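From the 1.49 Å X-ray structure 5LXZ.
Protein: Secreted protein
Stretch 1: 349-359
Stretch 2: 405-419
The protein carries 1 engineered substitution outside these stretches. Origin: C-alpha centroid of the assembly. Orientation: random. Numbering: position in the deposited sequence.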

# COMPACT_ATOMS: atom_id res chain seq x y z
N LEU A 349 -3.91 -12.20 5.17
CA LEU A 349 -3.79 -10.75 5.33
C LEU A 349 -2.90 -10.11 4.28
O LEU A 349 -2.98 -8.88 4.09
N GLU A 350 -2.09 -10.88 3.55
CA GLU A 350 -1.35 -10.29 2.45
C GLU A 350 -2.30 -9.84 1.37
O GLU A 350 -3.22 -10.57 0.99
N THR A 351 -2.11 -8.63 0.84
CA THR A 351 -2.93 -8.09 -0.25
C THR A 351 -4.36 -7.72 0.18
O THR A 351 -5.22 -7.49 -0.67
N ALA A 352 -4.63 -7.66 1.48
CA ALA A 352 -5.86 -7.12 2.00
C ALA A 352 -5.82 -5.60 2.00
O ALA A 352 -4.74 -5.01 2.07
N ASN A 353 -6.98 -4.96 1.96
CA ASN A 353 -7.04 -3.53 2.11
C ASN A 353 -7.41 -3.22 3.55
O ASN A 353 -7.99 -4.06 4.27
N THR A 354 -7.12 -1.99 3.98
CA THR A 354 -7.43 -1.50 5.30
C THR A 354 -7.97 -0.09 5.16
O THR A 354 -7.36 0.71 4.44
N VAL A 355 -9.04 0.20 5.88
CA VAL A 355 -9.64 1.54 5.90
C VAL A 355 -9.95 1.92 7.32
O VAL A 355 -10.52 1.11 8.07
N LEU A 356 -9.62 3.17 7.65
CA LEU A 356 -10.11 3.82 8.87
C LEU A 356 -11.51 4.31 8.51
O LEU A 356 -11.64 5.21 7.67
N LEU A 357 -12.53 3.64 9.01
CA LEU A 357 -13.89 3.94 8.60
C LEU A 357 -14.31 5.34 8.95
O LEU A 357 -13.85 5.90 9.94
N PRO A 358 -15.21 5.91 8.13
CA PRO A 358 -15.73 7.23 8.42
C PRO A 358 -16.80 7.15 9.51
O PRO A 358 -17.58 6.20 9.50
N PRO A 359 -16.87 8.08 10.48
CA PRO A 359 -15.89 9.13 10.71
C PRO A 359 -14.71 8.62 11.50
O PRO A 359 -14.84 7.77 12.37
N THR A 405 -11.24 -12.53 -2.14
CA THR A 405 -10.78 -11.37 -2.92
C THR A 405 -9.44 -10.86 -2.44
O THR A 405 -9.40 -10.25 -1.36
N ARG A 406 -8.38 -11.07 -3.23
CA ARG A 406 -7.12 -10.34 -3.07
C ARG A 406 -7.24 -8.96 -3.71
O ARG A 406 -7.93 -8.77 -4.71
N TYR A 407 -6.47 -7.99 -3.19
CA TYR A 407 -6.32 -6.69 -3.84
C TYR A 407 -7.57 -5.81 -3.94
O TYR A 407 -7.64 -5.00 -4.84
N PRO A 408 -8.58 -5.96 -3.07
CA PRO A 408 -9.74 -5.08 -3.27
C PRO A 408 -9.34 -3.64 -3.12
O PRO A 408 -8.53 -3.28 -2.22
N GLN A 409 -9.87 -2.80 -4.02
CA GLN A 409 -9.75 -1.34 -3.86
C GLN A 409 -10.77 -0.89 -2.83
O GLN A 409 -11.86 -1.46 -2.73
N ALA A 410 -10.45 0.14 -2.03
CA ALA A 410 -11.32 0.62 -0.99
C ALA A 410 -11.11 2.08 -0.75
O ALA A 410 -10.00 2.49 -0.38
N SER A 411 -12.13 2.89 -1.03
CA SER A 411 -12.03 4.34 -0.93
C SER A 411 -13.19 4.87 -0.11
O SER A 411 -14.35 4.52 -0.37
N ILE A 412 -12.90 5.72 0.86
CA ILE A 412 -13.92 6.42 1.64
C ILE A 412 -14.61 7.46 0.77
O ILE A 412 -13.95 8.19 0.02
N LEU A 413 -15.94 7.52 0.82
CA LEU A 413 -16.72 8.54 0.12
C LEU A 413 -17.27 9.57 1.11
O LEU A 413 -17.39 9.29 2.30
N PRO A 414 -17.65 10.75 0.59
CA PRO A 414 -18.08 11.84 1.47
C PRO A 414 -19.41 11.70 2.19
O PRO A 414 -19.69 12.50 3.09
N ASP A 415 -20.18 10.68 1.85
CA ASP A 415 -21.41 10.38 2.55
C ASP A 415 -21.23 9.34 3.67
O ASP A 415 -22.21 8.85 4.22
N ASP A 416 -19.97 8.97 3.96
CA ASP A 416 -19.60 7.95 4.96
C ASP A 416 -19.70 6.52 4.46
O ASP A 416 -19.38 5.58 5.22
N SER A 417 -20.08 6.32 3.22
CA SER A 417 -19.91 5.02 2.60
C SER A 417 -18.45 4.76 2.22
O SER A 417 -17.65 5.67 2.15
N VAL A 418 -18.13 3.49 2.06
CA VAL A 418 -16.84 3.06 1.57
C VAL A 418 -17.06 2.23 0.32
O VAL A 418 -17.74 1.22 0.35
N LEU A 419 -16.48 2.63 -0.78
CA LEU A 419 -16.53 1.88 -2.02
C LEU A 419 -15.49 0.79 -2.02
O LEU A 419 -14.30 1.10 -1.93

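The two stretches run side by side with strands 353-356 and 409-412 nearly parallel, their N-to-C directions only 9° apart. The axes approach no closer than 7.3 Å, so the strands meet through their side chains, and the contact passes from polar at the start of stretch 1 to apolar at its end.

Stretch 1 opens with a type II turn from Leu349 to Ala352. Leu349 lies out of reach. Glu350, with chi1 m and chi2 t, sets its CA-to-CB bond sideways, yet its carboxylate joins the contact through water 1: water 1 lies 2.7 Å from Glu350 OE1 and accepts from Arg406 NH1 at 2.8 Å. An acid and a guanidinium are thus linked by one solvent molecule.

Thr351 points toward stretch 2 and has the largest area covered by it. Its rotamer is p, which lets OG1 serve two partners: it donates to Glu350 O at 2.6 Å and accepts from Arg406 NH1 at 3.2 Å, lying near the edge of the guanidinium plane. The extended chi2 and chi3 of Arg406, both t, carry that group to its partner although its CA-to-CB bond runs sideways. A threonine suits the spot because its methyl is also used: CG2 rests 3.6 Å from CE1 of Tyr407, whose ring has one face under Thr351 OG1. The backbone completes the junction, with Tyr407 N donating to Thr351 O at 2.9 Å.

Ala352 turns away, and Asn353 turns back in with chi1 at -148°, between wells. Its amide offers a donor and an acceptor, and both are used. ND2 donates to Pro408 O at 2.8 Å with a nearly straight angle of 170°, while OD1 accepts from Thr354 N at 2.8 Å and lies 2.8 Å from water 2. That water lies 2.8 Å from Ala410 O as well, to which it can donate, so it bridges the strands where no direct backbone bond does.

Thr354 points away, as strand alternation requires, and Val355 points in with chi1 t. Here the contact becomes apolar. Val355 CG1 lies 3.6 Å from Ile412 CG1, Val355 CG2 lies 3.7 Å from Ala410 CB, and both methyls come near Val418 CG1, CG2 at 4.3 Å. The small Ala410 also points toward stretch 1, its single methyl enough to meet the valine.

Leu356 is set sideways, but its carbonyl O comes within 3.3 Å of Ile412 CD1. Leu357, also sideways, uses an m, t rotamer to bring CD2 to 4.0 Å from CG2 of Val418.

Pro358 points in and closes the apolar row. Its ring packs CG at 3.9 Å from Ile412 CG2 and CD at 3.8 Å from Val418 CG2. CG also sits 3.1 Å from Asp416 O, a buried carbonyl left without a hydrogen-bonding partner in the model. Pro359, after a cis peptide bond, turns sideways and adds little.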

# COMPACT_ATOMS: atom_id res chain seq x y z
CB LEU A 349 -3.24 -10.46 6.71
CG LEU A 349 -4.24 -10.71 7.84
CD1 LEU A 349 -3.54 -10.61 9.21
CD2 LEU A 349 -5.36 -9.69 7.74
CB GLU A 350 -0.37 -11.31 1.86
CG GLU A 350 0.82 -11.58 2.80
CD GLU A 350 1.98 -12.34 2.17
OE1 GLU A 350 2.02 -12.52 0.92
OE2 GLU A 350 2.89 -12.75 2.95
CB THR A 351 -2.88 -8.95 -1.55
OG1 THR A 351 -3.76 -10.09 -1.47
CG2 THR A 351 -1.48 -9.38 -1.84
CB ALA A 352 -6.06 -7.61 3.41
CB ASN A 353 -7.98 -2.91 1.07
CG ASN A 353 -7.55 -1.53 0.65
OD1 ASN A 353 -7.15 -0.73 1.52
ND2 ASN A 353 -7.55 -1.23 -0.61
CB THR A 354 -6.19 -1.40 6.18
OG1 THR A 354 -5.47 -2.64 6.16
CG2 THR A 354 -6.57 -1.06 7.60
CB VAL A 355 -10.96 1.56 5.07
CG1 VAL A 355 -11.62 2.90 5.12
CG2 VAL A 355 -10.67 1.24 3.62
CB LEU A 356 -9.18 4.93 9.31
CG LEU A 356 -9.65 5.81 10.45
CD1 LEU A 356 -10.14 5.03 11.65
CD2 LEU A 356 -8.51 6.72 10.84
CB LEU A 357 -14.88 2.96 9.21
CG LEU A 357 -14.70 1.51 8.81
CD1 LEU A 357 -15.62 0.64 9.68
CD2 LEU A 357 -15.01 1.29 7.34
CB PRO A 358 -16.31 7.67 7.07
CG PRO A 358 -16.66 6.44 6.36
CD PRO A 358 -15.72 5.37 6.86
CB PRO A 359 -16.68 10.15 11.54
CG PRO A 359 -17.61 9.30 12.34
CD PRO A 359 -17.98 8.13 11.46
CB THR A 405 -11.81 -10.22 -2.79
OG1 THR A 405 -13.12 -10.69 -3.17
CG2 THR A 405 -11.47 -9.07 -3.69
CB ARG A 406 -5.97 -11.04 -3.78
CG ARG A 406 -5.50 -12.34 -3.19
CD ARG A 406 -4.41 -12.88 -4.04
NE ARG A 406 -3.74 -14.04 -3.49
CZ ARG A 406 -2.72 -14.00 -2.62
NH1 ARG A 406 -2.29 -12.84 -2.09
NH2 ARG A 406 -2.11 -15.11 -2.26
CB TYR A 407 -5.69 -6.77 -5.25
CG TYR A 407 -4.67 -7.84 -5.46
CD1 TYR A 407 -3.36 -7.71 -4.99
CD2 TYR A 407 -4.98 -8.95 -6.20
CE1 TYR A 407 -2.41 -8.70 -5.21
CE2 TYR A 407 -4.03 -9.93 -6.40
CZ TYR A 407 -2.74 -9.77 -5.95
OH TYR A 407 -1.80 -10.78 -6.20
CB PRO A 408 -10.70 -5.47 -2.13
CG PRO A 408 -9.76 -5.97 -1.07
CD PRO A 408 -8.64 -6.67 -1.79
CB GLN A 409 -9.99 -0.64 -5.18
CG GLN A 409 -8.93 -0.90 -6.25
CD GLN A 409 -9.25 -2.05 -7.19
OE1 GLN A 409 -10.18 -1.95 -8.00
NE2 GLN A 409 -8.51 -3.14 -7.11
CB ALA A 410 -11.19 -0.19 0.28
CB SER A 411 -12.08 4.97 -2.33
OG SER A 411 -10.78 4.95 -2.96
CB ILE A 412 -13.28 7.12 2.83
CG1 ILE A 412 -12.60 6.10 3.77
CG2 ILE A 412 -14.31 7.94 3.58
CD1 ILE A 412 -11.73 6.80 4.79
CB LEU A 413 -17.92 7.88 -0.60
CG LEU A 413 -17.63 7.33 -2.00
CD1 LEU A 413 -16.41 6.49 -2.15
CD2 LEU A 413 -18.86 6.60 -2.54
CB PRO A 414 -18.06 13.06 0.56
CG PRO A 414 -18.17 12.53 -0.78
CD PRO A 414 -17.48 11.20 -0.80
CB ASP A 415 -22.50 9.94 1.58
CG ASP A 415 -22.18 8.65 0.88
OD1 ASP A 415 -21.03 8.15 0.98
OD2 ASP A 415 -23.07 8.09 0.23
CB ASP A 416 -20.30 8.08 6.30
CG ASP A 416 -20.06 9.40 6.96
OD1 ASP A 416 -19.00 10.02 6.76
OD2 ASP A 416 -20.93 9.83 7.77
CB SER A 417 -20.85 4.84 1.41
OG SER A 417 -20.50 5.59 0.30
CB VAL A 418 -16.06 2.25 2.61
CG1 VAL A 418 -14.67 1.86 2.06
CG2 VAL A 418 -15.89 3.05 3.89
CB LEU A 419 -16.34 2.80 -3.22
CG LEU A 419 -16.34 2.18 -4.60
CD1 LEU A 419 -17.66 1.54 -4.94
CD2 LEU A 419 -15.93 3.22 -5.65
O HOH W 1 0.44 -12.76 -1.30
O HOH W 2 -7.37 1.84 0.47